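Local structure of EXOU (Pseudomonas aeruginosa, 4AKX) at residues 515-525 against 557-565; 575-583 against 611-620. The protein acts as a cytotoxin delivered through the bacterial type III secretion system, probably hydrolysing host phospholipids through its patatin-like domain. All coordinates share one frame; numbering follows the deposited sequence.

Contact 1 of 2, residues 515-525 against 557-565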
ATOM      1  N   ARG B 515      -9.516 -17.471  53.403  1.00 62.84           N
ATOM      2  CA  ARG B 515     -10.792 -17.285  52.771  1.00 63.57           C
ATOM      3  C   ARG B 515     -11.490 -16.063  53.339  1.00 63.30           C
ATOM      4  O   ARG B 515     -12.067 -15.264  52.593  1.00 62.01           O
ATOM      5  CB  ARG B 515     -11.655 -18.525  52.895  1.00 69.93           C
ATOM      6  CG  ARG B 515     -11.513 -19.449  51.696  1.00 81.25           C
ATOM      7  CD  ARG B 515     -12.136 -20.797  51.987  1.00 98.01           C
ATOM      8  NE  ARG B 515     -11.351 -21.909  51.464  1.00104.11           N
ATOM      9  CZ  ARG B 515     -11.380 -23.140  51.975  1.00120.66           C
ATOM     10  NH1 ARG B 515     -12.143 -23.402  53.038  1.00116.29           N
ATOM     11  NH2 ARG B 515     -10.632 -24.108  51.436  1.00125.57           N
ATOM     12  N   SER B 516     -11.383 -15.889  54.652  1.00 63.22           N
ATOM     13  CA  SER B 516     -12.088 -14.841  55.347  1.00 61.81           C
ATOM     14  C   SER B 516     -11.564 -13.497  54.943  1.00 64.52           C
ATOM     15  O   SER B 516     -12.333 -12.532  54.790  1.00 70.82           O
ATOM     16  CB  SER B 516     -11.905 -15.012  56.816  1.00 62.35           C
ATOM     17  OG  SER B 516     -12.338 -16.300  57.163  1.00 73.87           O
ATOM     18  N   ALA B 517     -10.249 -13.416  54.779  1.00 60.59           N
ATOM     19  CA  ALA B 517      -9.635 -12.156  54.407  1.00 54.93           C
ATOM     20  C   ALA B 517      -9.894 -11.908  52.949  1.00 54.21           C
ATOM     21  O   ALA B 517     -10.127 -10.785  52.559  1.00 53.35           O
ATOM     22  CB  ALA B 517      -8.143 -12.171  54.687  1.00 53.30           C
ATOM     23  N   LEU B 518      -9.832 -12.953  52.124  1.00 53.10           N
ATOM     24  CA  LEU B 518     -10.179 -12.775  50.722  1.00 51.45           C
ATOM     25  C   LEU B 518     -11.640 -12.345  50.578  1.00 53.91           C
ATOM     26  O   LEU B 518     -11.980 -11.536  49.697  1.00 51.30           O
ATOM     27  CB  LEU B 518      -9.871 -14.020  49.913  1.00 48.67           C
ATOM     28  CG  LEU B 518      -8.394 -14.239  49.696  1.00 46.70           C
ATOM     29  CD1 LEU B 518      -8.063 -15.664  49.341  1.00 44.15           C
ATOM     30  CD2 LEU B 518      -7.931 -13.283  48.607  1.00 45.90           C
ATOM     31  N   GLN B 519     -12.479 -12.802  51.509  1.00 55.84           N
ATOM     32  CA  GLN B 519     -13.862 -12.314  51.589  1.00 59.36           C
ATOM     33  C   GLN B 519     -13.971 -10.844  51.946  1.00 59.69           C
ATOM     34  O   GLN B 519     -14.901 -10.168  51.533  1.00 58.58           O
ATOM     35  CB  GLN B 519     -14.676 -13.156  52.545  1.00 58.47           C
ATOM     36  CG  GLN B 519     -14.888 -14.523  51.953  1.00 68.99           C
ATOM     37  CD  GLN B 519     -15.603 -15.471  52.862  1.00 71.26           C
ATOM     38  OE1 GLN B 519     -15.864 -15.167  54.012  1.00 77.69           O
ATOM     39  NE2 GLN B 519     -15.944 -16.632  52.336  1.00 81.80           N
ATOM     40  N   ARG B 520     -13.020 -10.355  52.729  1.00 59.45           N
ATOM     41  CA  ARG B 520     -13.106  -9.005  53.200  1.00 59.96           C
ATOM     42  C   ARG B 520     -12.666  -8.086  52.105  1.00 61.91           C
ATOM     43  O   ARG B 520     -13.194  -6.979  51.950  1.00 65.65           O
ATOM     44  CB  ARG B 520     -12.260  -8.811  54.449  1.00 60.21           C
ATOM     45  CG  ARG B 520     -13.040  -9.042  55.715  1.00 66.19           C
ATOM     46  CD  ARG B 520     -12.231  -8.697  56.946  1.00 69.93           C
ATOM     47  NE  ARG B 520     -12.769  -9.392  58.112  1.00 72.24           N
ATOM     48  CZ  ARG B 520     -13.925  -9.088  58.686  1.00 72.03           C
ATOM     49  NH1 ARG B 520     -14.671  -8.099  58.210  1.00 64.39           N
ATOM     50  NH2 ARG B 520     -14.341  -9.782  59.735  1.00 84.42           N
ATOM     51  N   LEU B 521     -11.700  -8.564  51.328  1.00 64.57           N
ATOM     52  CA  LEU B 521     -11.206  -7.842  50.172  1.00 60.20           C
ATOM     53  C   LEU B 521     -12.252  -7.861  49.089  1.00 61.07           C
ATOM     54  O   LEU B 521     -12.527  -6.817  48.501  1.00 64.83           O
ATOM     55  CB  LEU B 521      -9.937  -8.474  49.634  1.00 59.91           C
ATOM     56  CG  LEU B 521      -8.703  -8.333  50.499  1.00 60.53           C
ATOM     57  CD1 LEU B 521      -7.534  -9.025  49.808  1.00 55.57           C
ATOM     58  CD2 LEU B 521      -8.446  -6.853  50.675  1.00 57.24           C
ATOM     59  N   ASP B 522     -12.849  -9.030  48.828  1.00 53.99           N
ATOM     60  CA  ASP B 522     -13.883  -9.100  47.808  1.00 55.16           C
ATOM     61  C   ASP B 522     -14.982  -8.094  48.082  1.00 55.78           C
ATOM     62  O   ASP B 522     -15.544  -7.539  47.172  1.00 61.83           O
ATOM     63  CB  ASP B 522     -14.473 -10.490  47.698  1.00 64.52           C
ATOM     64  CG  ASP B 522     -13.446 -11.545  47.219  1.00 80.31           C
ATOM     65  OD1 ASP B 522     -12.677 -11.279  46.258  1.00 84.26           O
ATOM     66  OD2 ASP B 522     -13.420 -12.663  47.798  1.00 87.01           O
ATOM     67  N   ALA B 523     -15.245  -7.797  49.343  1.00 58.57           N
ATOM     68  CA  ALA B 523     -16.341  -6.895  49.671  1.00 59.61           C
ATOM     69  C   ALA B 523     -16.005  -5.459  49.325  1.00 59.06           C
ATOM     70  O   ALA B 523     -16.871  -4.693  48.967  1.00 65.86           O
ATOM     71  CB  ALA B 523     -16.737  -7.021  51.137  1.00 56.74           C
ATOM     72  N   LEU B 524     -14.742  -5.099  49.438  1.00 58.14           N
ATOM     73  CA  LEU B 524     -14.305  -3.751  49.081  1.00 53.80           C
ATOM     74  C   LEU B 524     -14.325  -3.460  47.553  1.00 52.23           C
ATOM     75  O   LEU B 524     -14.343  -2.309  47.140  1.00 57.46           O
ATOM     76  CB  LEU B 524     -12.921  -3.463  49.688  1.00 46.56           C
ATOM     77  CG  LEU B 524     -12.985  -3.484  51.210  1.00 49.79           C
ATOM     78  CD1 LEU B 524     -11.788  -4.087  51.912  1.00 49.80           C
ATOM     79  CD2 LEU B 524     -13.258  -2.109  51.771  1.00 55.06           C
ATOM     80  N   ALA B 525     -14.336  -4.491  46.722  1.00 48.97           N
ATOM     81  CA  ALA B 525     -14.225  -4.286  45.270  1.00 49.44           C
ATOM     82  C   ALA B 525     -15.575  -4.060  44.610  1.00 53.49           C
ATOM     83  O   ALA B 525     -15.997  -4.841  43.739  1.00 54.57           O
ATOM     84  CB  ALA B 525     -13.528  -5.475  44.615  1.00 43.90           C
ATOM     85  N   THR B 557      -8.670 -22.042  39.415  1.00 66.13           N
ATOM     86  CA  THR B 557      -9.918 -21.277  39.454  1.00 66.12           C
ATOM     87  C   THR B 557     -10.378 -21.068  40.874  1.00 74.23           C
ATOM     88  O   THR B 557     -10.673 -22.050  41.587  1.00 89.48           O
ATOM     89  CB  THR B 557     -11.070 -21.977  38.756  1.00 64.78           C
ATOM     90  OG1 THR B 557     -10.739 -22.220  37.383  1.00 67.35           O
ATOM     91  CG2 THR B 557     -12.316 -21.100  38.851  1.00 61.05           C
ATOM     92  N   VAL B 558     -10.523 -19.803  41.273  1.00 68.42           N
ATOM     93  CA  VAL B 558     -10.777 -19.477  42.681  1.00 60.65           C
ATOM     94  C   VAL B 558     -12.062 -18.728  42.946  1.00 61.31           C
ATOM     95  O   VAL B 558     -12.358 -17.776  42.268  1.00 63.19           O
ATOM     96  CB  VAL B 558      -9.655 -18.650  43.261  1.00 54.03           C
ATOM     97  CG1 VAL B 558      -8.333 -19.304  42.946  1.00 51.98           C
ATOM     98  CG2 VAL B 558      -9.714 -17.237  42.707  1.00 52.79           C
ATOM     99  N   GLN B 559     -12.766 -19.145  44.002  1.00 70.56           N
ATOM    100  CA  GLN B 559     -13.987 -18.507  44.537  1.00 66.16           C
ATOM    101  C   GLN B 559     -13.894 -16.973  44.584  1.00 63.49           C
ATOM    102  O   GLN B 559     -14.776 -16.277  44.114  1.00 65.13           O
ATOM    103  CB  GLN B 559     -14.237 -19.011  45.956  1.00 69.56           C
ATOM    104  CG  GLN B 559     -15.035 -20.297  46.134  1.00 80.43           C
ATOM    105  CD  GLN B 559     -15.525 -20.423  47.584  1.00 99.34           C
ATOM    106  OE1 GLN B 559     -14.797 -20.908  48.453  1.00112.39           O
ATOM    107  NE2 GLN B 559     -16.731 -19.901  47.866  1.00103.36           N
ATOM    108  N   SER B 560     -12.817 -16.448  45.146  1.00 60.28           N
ATOM    109  CA  SER B 560     -12.670 -15.010  45.311  1.00 55.57           C
ATOM    110  C   SER B 560     -12.370 -14.244  44.013  1.00 55.84           C
ATOM    111  O   SER B 560     -11.324 -14.433  43.420  1.00 61.65           O
ATOM    112  CB  SER B 560     -11.552 -14.724  46.294  1.00 53.69           C
ATOM    113  OG  SER B 560     -11.176 -13.384  46.152  1.00 56.76           O
ATOM    114  N   PRO B 561     -13.252 -13.304  43.625  1.00 56.93           N
ATOM    115  CA  PRO B 561     -12.983 -12.330  42.559  1.00 51.53           C
ATOM    116  C   PRO B 561     -11.653 -11.583  42.650  1.00 51.25           C
ATOM    117  O   PRO B 561     -11.091 -11.248  41.601  1.00 52.95           O
ATOM    118  CB  PRO B 561     -14.132 -11.309  42.702  1.00 45.45           C
ATOM    119  CG  PRO B 561     -14.865 -11.682  43.926  1.00 48.92           C
ATOM    120  CD  PRO B 561     -14.612 -13.137  44.154  1.00 55.80           C
ATOM    121  N   VAL B 562     -11.181 -11.254  43.861  1.00 50.91           N
ATOM    122  CA  VAL B 562     -10.025 -10.354  43.970  1.00 47.38           C
ATOM    123  C   VAL B 562      -8.809 -11.167  43.633  1.00 48.01           C
ATOM    124  O   VAL B 562      -7.971 -10.791  42.800  1.00 47.44           O
ATOM    125  CB  VAL B 562      -9.868  -9.758  45.358  1.00 44.07           C
ATOM    126  CG1 VAL B 562      -8.423  -9.335  45.581  1.00 45.83           C
ATOM    127  CG2 VAL B 562     -10.776  -8.560  45.495  1.00 45.66           C
ATOM    128  N   LEU B 563      -8.777 -12.340  44.226  1.00 44.62           N
ATOM    129  CA  LEU B 563      -7.788 -13.292  43.905  1.00 44.58           C
ATOM    130  C   LEU B 563      -7.825 -13.664  42.421  1.00 46.18           C
ATOM    131  O   LEU B 563      -6.787 -13.814  41.810  1.00 47.74           O
ATOM    132  CB  LEU B 563      -7.982 -14.520  44.763  1.00 43.36           C
ATOM    133  CG  LEU B 563      -6.754 -15.437  44.795  1.00 46.24           C
ATOM    134  CD1 LEU B 563      -5.436 -14.701  45.149  1.00 40.95           C
ATOM    135  CD2 LEU B 563      -7.044 -16.623  45.728  1.00 45.65           C
ATOM    136  N   ALA B 564      -9.012 -13.831  41.843  1.00 47.35           N
ATOM    137  CA  ALA B 564      -9.095 -14.092  40.416  1.00 46.48           C
ATOM    138  C   ALA B 564      -8.492 -12.950  39.606  1.00 47.99           C
ATOM    139  O   ALA B 564      -7.685 -13.185  38.728  1.00 59.18           O
ATOM    140  CB  ALA B 564     -10.494 -14.357  39.985  1.00 45.81           C
ATOM    141  N   ALA B 565      -8.810 -11.716  39.939  1.00 44.02           N
ATOM    142  CA  ALA B 565      -8.123 -10.596  39.292  1.00 45.65           C
ATOM    143  C   ALA B 565      -6.585 -10.651  39.446  1.00 49.49           C
ATOM    144  O   ALA B 565      -5.849 -10.639  38.456  1.00 52.71           O
ATOM    145  CB  ALA B 565      -8.648  -9.282  39.828  1.00 40.20           C
TER

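Contact 2 of 2, residues 575-583 against 611-620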
ATOM      1  N   VAL B 575       3.986 -12.391  31.353  1.00 51.75           N
ATOM      2  CA  VAL B 575       4.069 -12.298  29.895  1.00 49.25           C
ATOM      3  C   VAL B 575       4.819 -11.051  29.430  1.00 49.98           C
ATOM      4  O   VAL B 575       5.529 -11.078  28.438  1.00 52.97           O
ATOM      5  CB  VAL B 575       2.697 -12.381  29.202  1.00 46.03           C
ATOM      6  CG1 VAL B 575       2.865 -12.156  27.732  1.00 43.78           C
ATOM      7  CG2 VAL B 575       2.049 -13.732  29.412  1.00 47.16           C
ATOM      8  N   ALA B 576       4.700  -9.967  30.163  1.00 52.44           N
ATOM      9  CA  ALA B 576       5.363  -8.737  29.754  1.00 54.62           C
ATOM     10  C   ALA B 576       6.873  -8.844  29.914  1.00 59.40           C
ATOM     11  O   ALA B 576       7.599  -8.343  29.070  1.00 66.51           O
ATOM     12  CB  ALA B 576       4.828  -7.542  30.533  1.00 53.94           C
ATOM     13  N   VAL B 577       7.364  -9.477  30.986  1.00 60.36           N
ATOM     14  CA  VAL B 577       8.825  -9.591  31.112  1.00 61.38           C
ATOM     15  C   VAL B 577       9.389 -10.477  30.004  1.00 60.70           C
ATOM     16  O   VAL B 577      10.356 -10.082  29.353  1.00 62.06           O
ATOM     17  CB  VAL B 577       9.369  -9.913  32.544  1.00 58.85           C
ATOM     18  CG1 VAL B 577       8.528  -9.236  33.579  1.00 55.74           C
ATOM     19  CG2 VAL B 577       9.430 -11.399  32.813  1.00 59.62           C
ATOM     20  N   ILE B 578       8.728 -11.608  29.718  1.00 59.18           N
ATOM     21  CA  ILE B 578       9.128 -12.437  28.582  1.00 59.75           C
ATOM     22  C   ILE B 578       9.247 -11.543  27.343  1.00 61.13           C
ATOM     23  O   ILE B 578      10.288 -11.515  26.700  1.00 72.53           O
ATOM     24  CB  ILE B 578       8.133 -13.556  28.238  1.00 56.05           C
ATOM     25  CG1 ILE B 578       7.754 -14.382  29.468  1.00 56.99           C
ATOM     26  CG2 ILE B 578       8.672 -14.381  27.077  1.00 55.64           C
ATOM     27  CD1 ILE B 578       8.269 -15.804  29.472  1.00 64.16           C
ATOM     28  N   ALA B 579       8.194 -10.807  27.015  1.00 54.34           N
ATOM     29  CA  ALA B 579       8.250  -9.942  25.841  1.00 54.67           C
ATOM     30  C   ALA B 579       9.430  -8.999  25.895  1.00 60.10           C
ATOM     31  O   ALA B 579      10.177  -8.871  24.912  1.00 66.79           O
ATOM     32  CB  ALA B 579       6.984  -9.149  25.693  1.00 54.75           C
ATOM     33  N   GLU B 580       9.617  -8.351  27.042  1.00 59.60           N
ATOM     34  CA  GLU B 580      10.699  -7.390  27.182  1.00 64.43           C
ATOM     35  C   GLU B 580      12.029  -8.051  26.949  1.00 66.84           C
ATOM     36  O   GLU B 580      12.912  -7.450  26.334  1.00 74.48           O
ATOM     37  CB  GLU B 580      10.685  -6.691  28.544  1.00 70.79           C
ATOM     38  CG  GLU B 580      11.478  -5.394  28.591  1.00 74.78           C
ATOM     39  CD  GLU B 580      11.104  -4.420  27.485  1.00 83.10           C
ATOM     40  OE1 GLU B 580      10.486  -4.837  26.474  1.00 83.01           O
ATOM     41  OE2 GLU B 580      11.442  -3.219  27.621  1.00 97.98           O
ATOM     42  N   ASN B 581      12.166  -9.292  27.416  1.00 64.30           N
ATOM     43  CA  ASN B 581      13.391 -10.064  27.208  1.00 67.57           C
ATOM     44  C   ASN B 581      13.668 -10.328  25.745  1.00 65.37           C
ATOM     45  O   ASN B 581      14.768 -10.103  25.255  1.00 71.32           O
ATOM     46  CB  ASN B 581      13.348 -11.364  27.985  1.00 69.41           C
ATOM     47  CG  ASN B 581      13.652 -11.158  29.457  1.00 80.29           C
ATOM     48  OD1 ASN B 581      14.249 -10.144  29.843  1.00 84.24           O
ATOM     49  ND2 ASN B 581      13.249 -12.118  30.292  1.00 78.67           N
ATOM     50  N   ILE B 582      12.644 -10.727  25.032  1.00 57.32           N
ATOM     51  CA  ILE B 582      12.763 -10.885  23.628  1.00 59.87           C
ATOM     52  C   ILE B 582      13.072  -9.576  22.907  1.00 67.05           C
ATOM     53  O   ILE B 582      13.889  -9.557  21.957  1.00 69.17           O
ATOM     54  CB  ILE B 582      11.497 -11.483  23.045  1.00 56.28           C
ATOM     55  CG1 ILE B 582      11.298 -12.884  23.625  1.00 55.68           C
ATOM     56  CG2 ILE B 582      11.574 -11.499  21.525  1.00 52.07           C
ATOM     57  CD1 ILE B 582       9.902 -13.417  23.415  1.00 52.02           C
ATOM     58  N   ARG B 583      12.430  -8.478  23.303  1.00 63.53           N
ATOM     59  CA  ARG B 583      12.749  -7.255  22.593  1.00 63.87           C
ATOM     60  C   ARG B 583      14.250  -7.046  22.718  1.00 68.36           C
ATOM     61  O   ARG B 583      14.937  -6.858  21.728  1.00 76.36           O
ATOM     62  CB  ARG B 583      11.985  -6.050  23.097  1.00 61.98           C
ATOM     63  CG  ARG B 583      12.379  -4.780  22.362  1.00 63.98           C
ATOM     64  CD  ARG B 583      11.919  -3.543  23.106  1.00 66.63           C
ATOM     65  NE  ARG B 583      12.468  -3.456  24.451  1.00 72.44           N
ATOM     66  CZ  ARG B 583      13.676  -2.971  24.728  1.00 85.53           C
ATOM     67  NH1 ARG B 583      14.472  -2.569  23.744  1.00 87.39           N
ATOM     68  NH2 ARG B 583      14.090  -2.872  25.989  1.00 91.32           N
ATOM     69  N   LEU B 611       4.854  -7.219  20.438  1.00 56.58           N
ATOM     70  CA  LEU B 611       5.382  -7.567  21.739  1.00 51.80           C
ATOM     71  C   LEU B 611       4.925  -6.614  22.803  1.00 55.25           C
ATOM     72  O   LEU B 611       4.461  -7.060  23.830  1.00 59.90           O
ATOM     73  CB  LEU B 611       6.905  -7.568  21.704  1.00 49.15           C
ATOM     74  CG  LEU B 611       7.622  -8.653  20.905  1.00 51.24           C
ATOM     75  CD1 LEU B 611       9.116  -8.409  21.017  1.00 56.17           C
ATOM     76  CD2 LEU B 611       7.271 -10.077  21.349  1.00 48.19           C
ATOM     77  N   ARG B 612       5.043  -5.300  22.571  1.00 59.52           N
ATOM     78  CA  ARG B 612       4.523  -4.309  23.551  1.00 66.62           C
ATOM     79  C   ARG B 612       3.122  -4.628  24.019  1.00 64.02           C
ATOM     80  O   ARG B 612       2.845  -4.492  25.185  1.00 74.33           O
ATOM     81  CB  ARG B 612       4.571  -2.851  23.060  1.00 72.88           C
ATOM     82  CG  ARG B 612       5.974  -2.291  22.828  1.00 90.95           C
ATOM     83  CD  ARG B 612       5.929  -0.883  22.225  1.00 98.73           C
ATOM     84  NE  ARG B 612       5.376   0.090  23.180  1.00119.50           N
ATOM     85  CZ  ARG B 612       4.288   0.864  22.958  1.00126.73           C
ATOM     86  NH1 ARG B 612       3.592   0.816  21.783  1.00134.50           N
ATOM     87  NH2 ARG B 612       3.895   1.709  23.919  1.00118.02           N
ATOM     88  N   HIS B 613       2.246  -5.068  23.118  1.00 63.43           N
ATOM     89  CA  HIS B 613       0.839  -5.241  23.452  1.00 67.16           C
ATOM     90  C   HIS B 613       0.454  -6.657  23.746  1.00 69.93           C
ATOM     91  O   HIS B 613      -0.716  -6.941  24.014  1.00 78.45           O
ATOM     92  CB  HIS B 613      -0.038  -4.688  22.351  1.00 74.70           C
ATOM     93  CG  HIS B 613       0.059  -3.185  22.187  1.00 81.40           C
ATOM     94  ND1 HIS B 613       0.980  -2.594  21.387  1.00 79.68           N
ATOM     95  CD2 HIS B 613      -0.688  -2.154  22.750  1.00 82.82           C
ATOM     96  CE1 HIS B 613       0.831  -1.257  21.448  1.00 82.40           C
ATOM     97  NE2 HIS B 613      -0.192  -0.989  22.276  1.00 86.63           N
ATOM     98  N   ALA B 614       1.431  -7.558  23.715  1.00 64.33           N
ATOM     99  CA  ALA B 614       1.210  -8.964  23.994  1.00 64.34           C
ATOM    100  C   ALA B 614       0.700  -9.219  25.418  1.00 71.29           C
ATOM    101  O   ALA B 614       1.363  -8.847  26.421  1.00 68.86           O
ATOM    102  CB  ALA B 614       2.492  -9.742  23.752  1.00 64.52           C
ATOM    103  N   THR B 615      -0.444  -9.908  25.493  1.00 71.18           N
ATOM    104  CA  THR B 615      -1.102 -10.213  26.758  1.00 78.67           C
ATOM    105  C   THR B 615      -1.088 -11.706  27.071  1.00 80.40           C
ATOM    106  O   THR B 615      -1.339 -12.113  28.216  1.00 85.36           O
ATOM    107  CB  THR B 615      -2.568  -9.758  26.737  1.00 87.84           C
ATOM    108  OG1 THR B 615      -3.045  -9.796  25.387  1.00 88.24           O
ATOM    109  CG2 THR B 615      -2.714  -8.336  27.304  1.00 88.76           C
ATOM    110  N   SER B 616      -0.818 -12.518  26.057  1.00 75.36           N
ATOM    111  CA  SER B 616      -0.771 -13.955  26.248  1.00 74.52           C
ATOM    112  C   SER B 616       0.388 -14.597  25.510  1.00 72.79           C
ATOM    113  O   SER B 616       0.750 -14.175  24.419  1.00 64.36           O
ATOM    114  CB  SER B 616      -2.033 -14.572  25.711  1.00 79.63           C
ATOM    115  OG  SER B 616      -1.834 -14.861  24.346  1.00 88.25           O
ATOM    116  N   PRO B 617       0.888 -15.710  26.046  1.00 78.74           N
ATOM    117  CA  PRO B 617       1.945 -16.448  25.359  1.00 73.87           C
ATOM    118  C   PRO B 617       1.654 -16.661  23.881  1.00 73.25           C
ATOM    119  O   PRO B 617       2.585 -16.665  23.093  1.00 75.24           O
ATOM    120  CB  PRO B 617       1.940 -17.791  26.068  1.00 74.56           C
ATOM    121  CG  PRO B 617       0.549 -17.927  26.578  1.00 80.47           C
ATOM    122  CD  PRO B 617       0.220 -16.546  27.054  1.00 80.93           C
ATOM    123  N   ALA B 618       0.385 -16.845  23.507  1.00 76.98           N
ATOM    124  CA  ALA B 618       0.033 -17.185  22.108  1.00 78.35           C
ATOM    125  C   ALA B 618       0.337 -16.037  21.205  1.00 78.99           C
ATOM    126  O   ALA B 618       0.859 -16.221  20.099  1.00 81.26           O
ATOM    127  CB  ALA B 618      -1.425 -17.549  21.978  1.00 79.37           C
ATOM    128  N   GLU B 619       0.013 -14.839  21.684  1.00 79.46           N
ATOM    129  CA  GLU B 619       0.351 -13.606  20.972  1.00 74.51           C
ATOM    130  C   GLU B 619       1.845 -13.433  20.868  1.00 71.52           C
ATOM    131  O   GLU B 619       2.326 -12.918  19.885  1.00 77.87           O
ATOM    132  CB  GLU B 619      -0.234 -12.400  21.674  1.00 70.73           C
ATOM    133  CG  GLU B 619      -1.693 -12.567  22.033  1.00 80.35           C
ATOM    134  CD  GLU B 619      -2.369 -11.245  22.284  1.00 83.14           C
ATOM    135  OE1 GLU B 619      -1.746 -10.388  22.932  1.00 84.36           O
ATOM    136  OE2 GLU B 619      -3.514 -11.063  21.823  1.00 91.50           O
ATOM    137  N   ILE B 620       2.584 -13.871  21.880  1.00 68.80           N
ATOM    138  CA  ILE B 620       4.027 -13.787  21.814  1.00 64.39           C
ATOM    139  C   ILE B 620       4.572 -14.718  20.766  1.00 66.39           C
ATOM    140  O   ILE B 620       5.477 -14.359  20.010  1.00 67.42           O
ATOM    141  CB  ILE B 620       4.702 -13.991  23.180  1.00 60.30           C
ATOM    142  CG1 ILE B 620       4.702 -12.656  23.920  1.00 58.74           C
ATOM    143  CG2 ILE B 620       6.140 -14.474  23.016  1.00 55.76           C
ATOM    144  CD1 ILE B 620       5.252 -12.726  25.314  1.00 69.42           C
TER

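Contact 1 of 2, residues 515-525 against 557-565
The carboxylate of Asp522 carries a different partner at its edge and on its face: at the edge Ser560 OG, 2.6 Å from Asp522 OD1, donates to the syn lone pair of that oxygen, while over one face lies the ring of Pro561, whose CG comes 3.6 Å from Asp522 CG. Val562 N reaches the same oxygen, 2.8 Å from Asp522 OD1 and nearly along the C-O axis, with an N-H...O angle of 148°. Two donors thus grip OD1. Asp522 CG stands anti to the carbonyl carbon (chi1 -65°), which sends the carboxylate over to the start of helix 561-591. There Ser560 is the N-cap: its OG accepts from Leu563 N at 3.2 Å while donating to the aspartate. The short helical segments cross at 85°, their axes 9.0 Å apart, within the middle helical domain of the toxin. Apolar groups flank the polar centre: Val562 CG2 lies 4.2 Å from Leu521 CB and also meets the Ala525 methyl, while Leu518 CD1 meets Leu563 CD2 at 3.9 Å. Behind them, Leu521 rests on Phe491 of helix 474-502, and Val562 touches Leu531 of helix 528-537.

Contact 2 of 2, residues 575-583 against 611-620
Ile620 inserts its side chain among Val575, Ile578, Ala579 and Ile582, a knob-into-hole arrangement on one face of helix 561-591. Its CD1 leads: it approaches CG1 of Val575 at 3.4 Å and the methyl CB of Ala579 at 4.0 Å, while CB and CG2 of Ile578 bound it on a further side. An extended chi2 of 176° carries that methyl away from the Ile620 backbone and into the hole. The branch methyl does other work, Ile620 CG2 lying 3.9 Å from Ile582 CD1.

Leu611 makes a second apolar patch. The side chains of Leu611 and Ile582 cross at about a right angle, Leu611 CD1 lying 4.0 Å from Ile582 CG2; CD1 also meets the backbone N of Arg583. Close to it the small Ala579 lets the backbones approach, with CA of Ala579 5.5 Å from CA of Leu611. At the other end Val575 divides its methyls: CG1 (chi1 175°) faces Ile620, and CG2 sits beside the Pro617 ring and Thr615 O.

The turn between helices 598-613 and 617-630 is itself fixed by polar bonds. Ser616 is the N-cap of the second helix, its OG accepting a nearly straight bond (170°) from Glu619 N. Glu619 OE1 in turn takes both Thr615 N and Thr615 OG1, from the same face of its carboxylate. On helix 561-591 the guanidinium of Arg583 holds Glu580 side-on through NE and NH2, while its NH1 forms a salt bridge with Glu328.

In the C-terminal domain the end of helix 598-613, the turn and the start of helix 617-630 pack against helix 561-591, with Trp654 of helix 646-656 covering Ile578 and Ile582, and Leu624 of helix 617-630 continuing the contact at Ile582.

Both contacts draw on helix 561-591, contact 1 at its N-terminal end and contact 2 further along it, in series, with centres about 28 Å apart and nearest atoms about 11 Å apart. Each is partly buried, but contact 2 lies deeper, its centre about 18 Å from the centre of the chain, against about 31 Å for contact 1. Their chemistry differs: 515-525 and 557-565 meet through hydrogen bonds at a helix start, flanked by leucine and valine, whereas 575-583 and 611-620 interlock by apolar side chains on the helix side, with polar bonds lying within a segment or reaching residues beyond both, such as Glu328. One long helix thus serves both the middle helical and the C-terminal parts of the toxin.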